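Local coordinates for mnemiopsin 1 (Mnemiopsis leidyi, PDB 5VP3), which is a calcium-regulated photoprotein of a ctenophore, probably emitting light when calcium binds to its EF-hand loops, at residues M51-P60 with V81-P92. Sequence-based numbering, arbitrary orientation.
With CD (cadmium ion), chain B.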
ATOM      1  N   MET A  51       7.609  13.074   1.587  1.00 29.50           N
ATOM      2  CA  MET A  51       6.669  12.212   2.270  1.00 32.96           C
ATOM      3  C   MET A  51       7.297  11.736   3.583  1.00 31.44           C
ATOM      4  O   MET A  51       8.434  11.258   3.583  1.00 25.71           O
ATOM      5  CB  MET A  51       6.332  11.046   1.353  1.00 40.12           C
ATOM      6  CG  MET A  51       5.212  10.194   1.812  1.00 50.39           C
ATOM      7  SD  MET A  51       5.120   8.774   0.687  1.00 58.51           S
ATOM      8  CE  MET A  51       4.383   9.622  -0.688  1.00 32.30           C
ATOM      9  N   THR A  52       6.578  11.900   4.696  1.00 30.81           N
ATOM     10  CA  THR A  52       7.018  11.419   6.004  1.00 35.45           C
ATOM     11  C   THR A  52       6.053  10.358   6.544  1.00 31.61           C
ATOM     12  O   THR A  52       4.892  10.288   6.153  1.00 35.46           O
ATOM     13  CB  THR A  52       7.070  12.539   7.030  1.00 27.67           C
ATOM     14  OG1 THR A  52       5.726  13.006   7.214  1.00 34.22           O
ATOM     15  CG2 THR A  52       7.974  13.706   6.568  1.00 33.72           C
ATOM     16  N   MET A  53       6.533   9.559   7.494  1.00 33.46           N
ATOM     17  CA  MET A  53       5.661   8.592   8.147  1.00 30.83           C
ATOM     18  C   MET A  53       4.483   9.259   8.823  1.00 31.34           C
ATOM     19  O   MET A  53       3.369   8.713   8.827  1.00 31.29           O
ATOM     20  CB  MET A  53       6.432   7.798   9.187  1.00 38.49           C
ATOM     21  CG  MET A  53       7.206   6.661   8.621  1.00 38.90           C
ATOM     22  SD  MET A  53       6.229   5.452   7.691  1.00 34.89           S
ATOM     23  CE  MET A  53       7.582   4.207   7.722  1.00 41.90           C
ATOM     24  N   ASP A  54       4.705  10.415   9.441  1.00 31.78           N
ATOM     25  CA  ASP A  54       3.593  11.097  10.092  1.00 33.84           C
ATOM     26  C   ASP A  54       2.485  11.397   9.102  1.00 39.50           C
ATOM     27  O   ASP A  54       1.300  11.250   9.410  1.00 34.78           O
ATOM     28  CB  ASP A  54       4.074  12.372  10.767  1.00 43.90           C
ATOM     29  CG  ASP A  54       4.534  12.107  12.157  1.00 50.35           C
ATOM     30  OD1 ASP A  54       3.663  11.959  13.048  1.00 62.54           O
ATOM     31  OD2 ASP A  54       5.755  11.981  12.327  1.00 51.53           O
ATOM     32  N   GLU A  55       2.851  11.782   7.895  1.00 33.11           N
ATOM     33  CA  GLU A  55       1.833  12.075   6.905  1.00 33.15           C
ATOM     34  C   GLU A  55       1.150  10.796   6.440  1.00 29.33           C
ATOM     35  O   GLU A  55      -0.078  10.751   6.321  1.00 33.51           O
ATOM     36  CB  GLU A  55       2.489  12.835   5.755  1.00 32.60           C
ATOM     37  CG  GLU A  55       3.044  14.184   6.169  1.00 37.32           C
ATOM     38  CD  GLU A  55       3.818  14.842   5.036  1.00 33.26           C
ATOM     39  OE1 GLU A  55       4.604  14.114   4.395  1.00 33.94           O
ATOM     40  OE2 GLU A  55       3.625  16.053   4.769  1.00 34.63           O
ATOM     41  N   ILE A  56       1.932   9.735   6.217  1.00 33.25           N
ATOM     42  CA  ILE A  56       1.390   8.435   5.802  1.00 28.18           C
ATOM     43  C   ILE A  56       0.369   7.907   6.812  1.00 31.82           C
ATOM     44  O   ILE A  56      -0.667   7.352   6.432  1.00 32.89           O
ATOM     45  CB  ILE A  56       2.550   7.430   5.627  1.00 37.04           C
ATOM     46  CG1 ILE A  56       3.439   7.759   4.417  1.00 36.29           C
ATOM     47  CG2 ILE A  56       2.039   6.020   5.557  1.00 36.84           C
ATOM     48  CD1 ILE A  56       2.651   7.973   3.147  1.00 49.23           C
ATOM     49  N   MET A  57       0.658   8.051   8.105  0.70 31.95           N
ATOM     50  CA  MET A  57      -0.171   7.456   9.148  0.70 32.82           C
ATOM     51  C   MET A  57      -1.481   8.198   9.386  0.70 33.73           C
ATOM     52  O   MET A  57      -2.346   7.680  10.104  0.70 33.73           O
ATOM     53  CB  MET A  57       0.639   7.380  10.443  0.70 31.62           C
ATOM     54  CG  MET A  57       1.839   6.464  10.306  0.70 33.76           C
ATOM     55  SD  MET A  57       1.420   4.789   9.754  0.70 34.74           S
ATOM     56  CE  MET A  57       0.088   4.437  10.894  0.70 24.84           C
ATOM     57  N   TYR A  58      -1.666   9.369   8.783  1.00 31.98           N
ATOM     58  CA  TYR A  58      -2.944  10.065   8.873  1.00 40.34           C
ATOM     59  C   TYR A  58      -4.078   9.218   8.292  1.00 38.80           C
ATOM     60  O   TYR A  58      -5.226   9.280   8.762  1.00 35.62           O
ATOM     61  CB  TYR A  58      -2.803  11.420   8.166  1.00 35.52           C
ATOM     62  CG  TYR A  58      -4.065  12.181   7.864  1.00 32.69           C
ATOM     63  CD1 TYR A  58      -4.577  13.095   8.757  1.00 35.16           C
ATOM     64  CD2 TYR A  58      -4.705  12.032   6.659  1.00 41.04           C
ATOM     65  CE1 TYR A  58      -5.722  13.814   8.468  1.00 42.06           C
ATOM     66  CE2 TYR A  58      -5.844  12.758   6.357  1.00 46.42           C
ATOM     67  CZ  TYR A  58      -6.340  13.639   7.267  1.00 41.81           C
ATOM     68  OH  TYR A  58      -7.469  14.352   6.979  1.00 57.10           O
ATOM     69  N   TRP A  59      -3.780   8.383   7.331  1.00 37.60           N
ATOM     70  CA  TRP A  59      -4.849   7.710   6.607  1.00 32.14           C
ATOM     71  C   TRP A  59      -5.373   6.498   7.368  1.00 34.87           C
ATOM     72  O   TRP A  59      -6.599   6.377   7.548  1.00 31.06           O
ATOM     73  CB  TRP A  59      -4.345   7.354   5.209  1.00 39.35           C
ATOM     74  CG  TRP A  59      -4.007   8.623   4.482  1.00 41.84           C
ATOM     75  CD1 TRP A  59      -2.768   9.138   4.306  1.00 44.12           C
ATOM     76  CD2 TRP A  59      -4.924   9.575   3.911  1.00 37.13           C
ATOM     77  NE1 TRP A  59      -2.842  10.345   3.651  1.00 46.38           N
ATOM     78  CE2 TRP A  59      -4.152  10.640   3.404  1.00 45.37           C
ATOM     79  CE3 TRP A  59      -6.315   9.640   3.795  1.00 49.53           C
ATOM     80  CZ2 TRP A  59      -4.712  11.730   2.756  1.00 39.87           C
ATOM     81  CZ3 TRP A  59      -6.873  10.734   3.167  1.00 46.84           C
ATOM     82  CH2 TRP A  59      -6.060  11.765   2.644  1.00 37.11           C
ATOM     83  N   PRO A  60      -4.506   5.589   7.832  1.00 30.33           N
ATOM     84  CA  PRO A  60      -5.005   4.506   8.691  1.00 30.04           C
ATOM     85  C   PRO A  60      -5.613   5.031   9.954  1.00 29.01           C
ATOM     86  O   PRO A  60      -6.572   4.449  10.460  1.00 31.39           O
ATOM     87  CB  PRO A  60      -3.760   3.667   8.988  1.00 28.88           C
ATOM     88  CG  PRO A  60      -2.575   4.557   8.633  1.00 28.28           C
ATOM     89  CD  PRO A  60      -3.071   5.416   7.526  1.00 34.05           C
ATOM     90  N   VAL A  81       1.252  -0.835   8.150  1.00 23.27           N
ATOM     91  CA  VAL A  81       1.438   0.375   7.376  1.00 21.64           C
ATOM     92  C   VAL A  81       2.857   0.875   7.536  1.00 21.56           C
ATOM     93  O   VAL A  81       3.491   1.283   6.566  1.00 27.43           O
ATOM     94  CB  VAL A  81       0.411   1.454   7.783  1.00 27.27           C
ATOM     95  CG1 VAL A  81       0.684   2.731   7.069  1.00 25.65           C
ATOM     96  CG2 VAL A  81      -0.975   1.015   7.428  1.00 23.00           C
ATOM     97  N   HIS A  82       3.393   0.825   8.746  1.00 22.59           N
ATOM     98  CA  HIS A  82       4.766   1.278   8.945  1.00 28.39           C
ATOM     99  C   HIS A  82       5.732   0.432   8.131  1.00 21.69           C
ATOM    100  O   HIS A  82       6.661   0.951   7.503  1.00 26.59           O
ATOM    101  CB  HIS A  82       5.162   1.173  10.409  1.00 33.23           C
ATOM    102  CG  HIS A  82       4.848   2.369  11.208  1.00 35.37           C
ATOM    103  ND1 HIS A  82       3.574   2.659  11.639  1.00 50.20           N
ATOM    104  CD2 HIS A  82       5.650   3.341  11.693  1.00 42.71           C
ATOM    105  CE1 HIS A  82       3.607   3.764  12.366  1.00 50.70           C
ATOM    106  NE2 HIS A  82       4.855   4.193  12.413  1.00 45.80           N
ATOM    107  N   THR A  83       5.568  -0.882   8.185  1.00 25.43           N
ATOM    108  CA  THR A  83       6.486  -1.758   7.474  1.00 20.76           C
ATOM    109  C   THR A  83       6.369  -1.530   5.982  1.00 28.88           C
ATOM    110  O   THR A  83       7.377  -1.432   5.269  1.00 25.50           O
ATOM    111  CB  THR A  83       6.176  -3.217   7.805  1.00 21.93           C
ATOM    112  OG1 THR A  83       6.333  -3.451   9.205  1.00 29.23           O
ATOM    113  CG2 THR A  83       7.091  -4.152   7.026  1.00 28.02           C
ATOM    114  N   PHE A  84       5.131  -1.458   5.493  1.00 24.09           N
ATOM    115  CA  PHE A  84       4.889  -1.262   4.073  1.00 29.17           C
ATOM    116  C   PHE A  84       5.564   0.007   3.581  1.00 20.45           C
ATOM    117  O   PHE A  84       6.304  -0.020   2.590  1.00 27.12           O
ATOM    118  CB  PHE A  84       3.384  -1.215   3.800  1.00 25.10           C
ATOM    119  CG  PHE A  84       3.028  -1.239   2.329  1.00 25.31           C
ATOM    120  CD1 PHE A  84       3.130  -2.401   1.600  1.00 27.75           C
ATOM    121  CD2 PHE A  84       2.557  -0.103   1.706  1.00 24.44           C
ATOM    122  CE1 PHE A  84       2.773  -2.429   0.274  1.00 32.18           C
ATOM    123  CE2 PHE A  84       2.193  -0.107   0.375  1.00 24.05           C
ATOM    124  CZ  PHE A  84       2.302  -1.263  -0.356  1.00 26.18           C
ATOM    125  N   PHE A  85       5.363   1.126   4.271  1.00 23.68           N
ATOM    126  CA  PHE A  85       5.897   2.361   3.706  1.00 23.21           C
ATOM    127  C   PHE A  85       7.395   2.496   3.941  1.00 30.17           C
ATOM    128  O   PHE A  85       8.101   3.039   3.090  1.00 25.27           O
ATOM    129  CB  PHE A  85       5.084   3.570   4.204  1.00 24.29           C
ATOM    130  CG  PHE A  85       3.807   3.736   3.435  1.00 31.35           C
ATOM    131  CD1 PHE A  85       3.815   4.412   2.230  1.00 31.01           C
ATOM    132  CD2 PHE A  85       2.646   3.118   3.851  1.00 28.12           C
ATOM    133  CE1 PHE A  85       2.669   4.532   1.476  1.00 37.24           C
ATOM    134  CE2 PHE A  85       1.479   3.239   3.107  1.00 31.52           C
ATOM    135  CZ  PHE A  85       1.506   3.942   1.899  1.00 38.80           C
ATOM    136  N   PHE A  86       7.921   1.920   5.013  1.00 27.50           N
ATOM    137  CA  PHE A  86       9.372   1.803   5.144  1.00 28.77           C
ATOM    138  C   PHE A  86       9.969   1.070   3.952  1.00 30.62           C
ATOM    139  O   PHE A  86      11.011   1.466   3.412  1.00 28.80           O
ATOM    140  CB  PHE A  86       9.704   1.065   6.445  1.00 27.96           C
ATOM    141  CG  PHE A  86      11.162   1.009   6.774  1.00 35.90           C
ATOM    142  CD1 PHE A  86      11.964   2.137   6.682  1.00 31.94           C
ATOM    143  CD2 PHE A  86      11.721  -0.179   7.247  1.00 39.53           C
ATOM    144  CE1 PHE A  86      13.309   2.074   7.019  1.00 40.76           C
ATOM    145  CE2 PHE A  86      13.047  -0.251   7.594  1.00 41.55           C
ATOM    146  CZ  PHE A  86      13.853   0.874   7.467  1.00 37.11           C
ATOM    147  N   HIS A  87       9.347  -0.023   3.539  1.00 21.95           N
ATOM    148  CA  HIS A  87       9.888  -0.748   2.401  1.00 27.22           C
ATOM    149  C   HIS A  87       9.596  -0.051   1.076  1.00 31.01           C
ATOM    150  O   HIS A  87      10.271  -0.345   0.072  1.00 24.65           O
ATOM    151  CB  HIS A  87       9.349  -2.172   2.419  1.00 24.81           C
ATOM    152  CG  HIS A  87      10.062  -3.057   3.384  1.00 29.36           C
ATOM    153  ND1 HIS A  87      10.861  -4.103   2.976  1.00 29.08           N
ATOM    154  CD2 HIS A  87      10.127  -3.035   4.738  1.00 29.64           C
ATOM    155  CE1 HIS A  87      11.380  -4.694   4.043  1.00 30.38           C
ATOM    156  NE2 HIS A  87      10.940  -4.071   5.121  1.00 31.86           N
ATOM    157  N   LYS A  88       8.624   0.878   1.058  1.00 25.10           N
ATOM    158  CA  LYS A  88       8.415   1.790  -0.066  1.00 23.20           C
ATOM    159  C   LYS A  88       9.365   2.968  -0.050  1.00 29.22           C
ATOM    160  O   LYS A  88       9.220   3.838  -0.894  1.00 22.45           O
ATOM    161  CB  LYS A  88       6.992   2.369  -0.064  1.00 30.87           C
ATOM    162  CG  LYS A  88       5.858   1.414  -0.506  1.00 28.60           C
ATOM    163  CD  LYS A  88       5.604   1.466  -1.974  1.00 43.91           C
ATOM    164  CE  LYS A  88       4.118   1.319  -2.282  1.00 42.27           C
ATOM    165  NZ  LYS A  88       3.921   0.751  -3.626  1.00 46.94           N
ATOM    166  N   GLY A  89      10.295   3.040   0.897  1.00 29.78           N
ATOM    167  CA  GLY A  89      11.315   4.078   0.905  1.00 27.96           C
ATOM    168  C   GLY A  89      11.096   5.211   1.881  1.00 35.28           C
ATOM    169  O   GLY A  89      11.946   6.102   1.953  1.00 26.86           O
ATOM    170  N   VAL A  90      10.001   5.210   2.640  1.00 26.33           N
ATOM    171  CA  VAL A  90       9.755   6.282   3.599  1.00 27.46           C
ATOM    172  C   VAL A  90      10.577   6.012   4.841  1.00 31.89           C
ATOM    173  O   VAL A  90      10.156   5.279   5.743  1.00 30.06           O
ATOM    174  CB  VAL A  90       8.264   6.423   3.942  1.00 25.02           C
ATOM    175  CG1 VAL A  90       8.020   7.655   4.809  1.00 28.23           C
ATOM    176  CG2 VAL A  90       7.467   6.544   2.664  1.00 31.60           C
ATOM    177  N   ASP A  91      11.775   6.567   4.872  1.00 30.41           N
ATOM    178  CA  ASP A  91      12.594   6.504   6.074  1.00 29.16           C
ATOM    179  C   ASP A  91      11.875   7.166   7.248  1.00 26.12           C
ATOM    180  O   ASP A  91      11.337   8.269   7.096  1.00 33.78           O
ATOM    181  CB  ASP A  91      13.920   7.202   5.826  1.00 32.69           C
ATOM    182  CG  ASP A  91      14.925   6.852   6.864  1.00 40.61           C
ATOM    183  OD1 ASP A  91      15.434   5.715   6.778  1.00 38.49           O
ATOM    184  OD2 ASP A  91      15.145   7.682   7.781  1.00 40.57           O
ATOM    185  N   PRO A  92      11.842   6.546   8.430  1.00 34.24           N
ATOM    186  CA  PRO A  92      11.088   7.169   9.544  1.00 36.05           C
ATOM    187  C   PRO A  92      11.731   8.439  10.045  1.00 34.14           C
ATOM    188  O   PRO A  92      11.079   9.212  10.767  1.00 39.03           O
ATOM    189  CB  PRO A  92      11.064   6.078  10.636  1.00 40.41           C
ATOM    190  CG  PRO A  92      12.279   5.200  10.335  1.00 38.30           C
ATOM    191  CD  PRO A  92      12.529   5.304   8.817  1.00 31.40           C
TER
HETATM  192 CD    CD B 301       5.438  16.530   3.319  1.00 34.09          CD
HETATM  193  O   HOH W   1       9.347   9.814   8.069  1.00 31.72           O
HETATM  194  O   HOH W   2       7.036  16.507   5.192  1.00 39.62           O
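Met53 is the main knob of this contact, and the hollow that takes it is built by His82, Phe85, Phe86, Val90 and Pro92. Its chain leaves with CG beside the backbone N (chi1 -82°) and bends at chi2 (-57°), which brings CE in among backbone atoms. There Met53 CE lies 3.4 Å from His82 O and also close to Val90 O. Its sulfur rests against Phe85 CB and Val90 CG1. Val90 is a bump in return: Val90 CG1 sits 3.6 Å from Met53 N, at the start of helix 53-66, while CG2 meets Met51 SD.

One turn on, Ile56 presses on the ring of Phe85. Ile56 CG2 stands over one face of the Phe85 ring, 3.7 Å from its centroid, in a CH-pi contact, and CD1 reaches the ring at CE1. Phe84 CD2 lies over the opposite face, toward the rim. With an alanine in place of Phe85, Ile56 would probably lose the ring face under CG2, and a gap would open there.

Helix 53-66 is the exiting helix of an EF-hand. Thr52 and Glu55 form a capping box at its start, and Glu55 grips the cadmium ion with both carboxylate oxygens. The axes of 53-60 and 81-87 run obliquely, 137° between their directions. Helix 71-87 ends in a Schellman motif at Gly89.

Further along, Val81 fits a notch between Ile56, Met57 and Pro60. Both its methyls touch the proline ring. Met57 was modelled in two conformers, so its contacts, given for one of them, are less certain. In that one Val81 CG1 comes 3.5 Å from Met57 SD. Met57 SD also lies obliquely to the His82 ring, 4.0 Å from its centroid; ND1 of that ring bonds to Arg78 O. No direct hydrogen bond crosses the contact, but a water accepts from Met53 N and donates to Asp91 O.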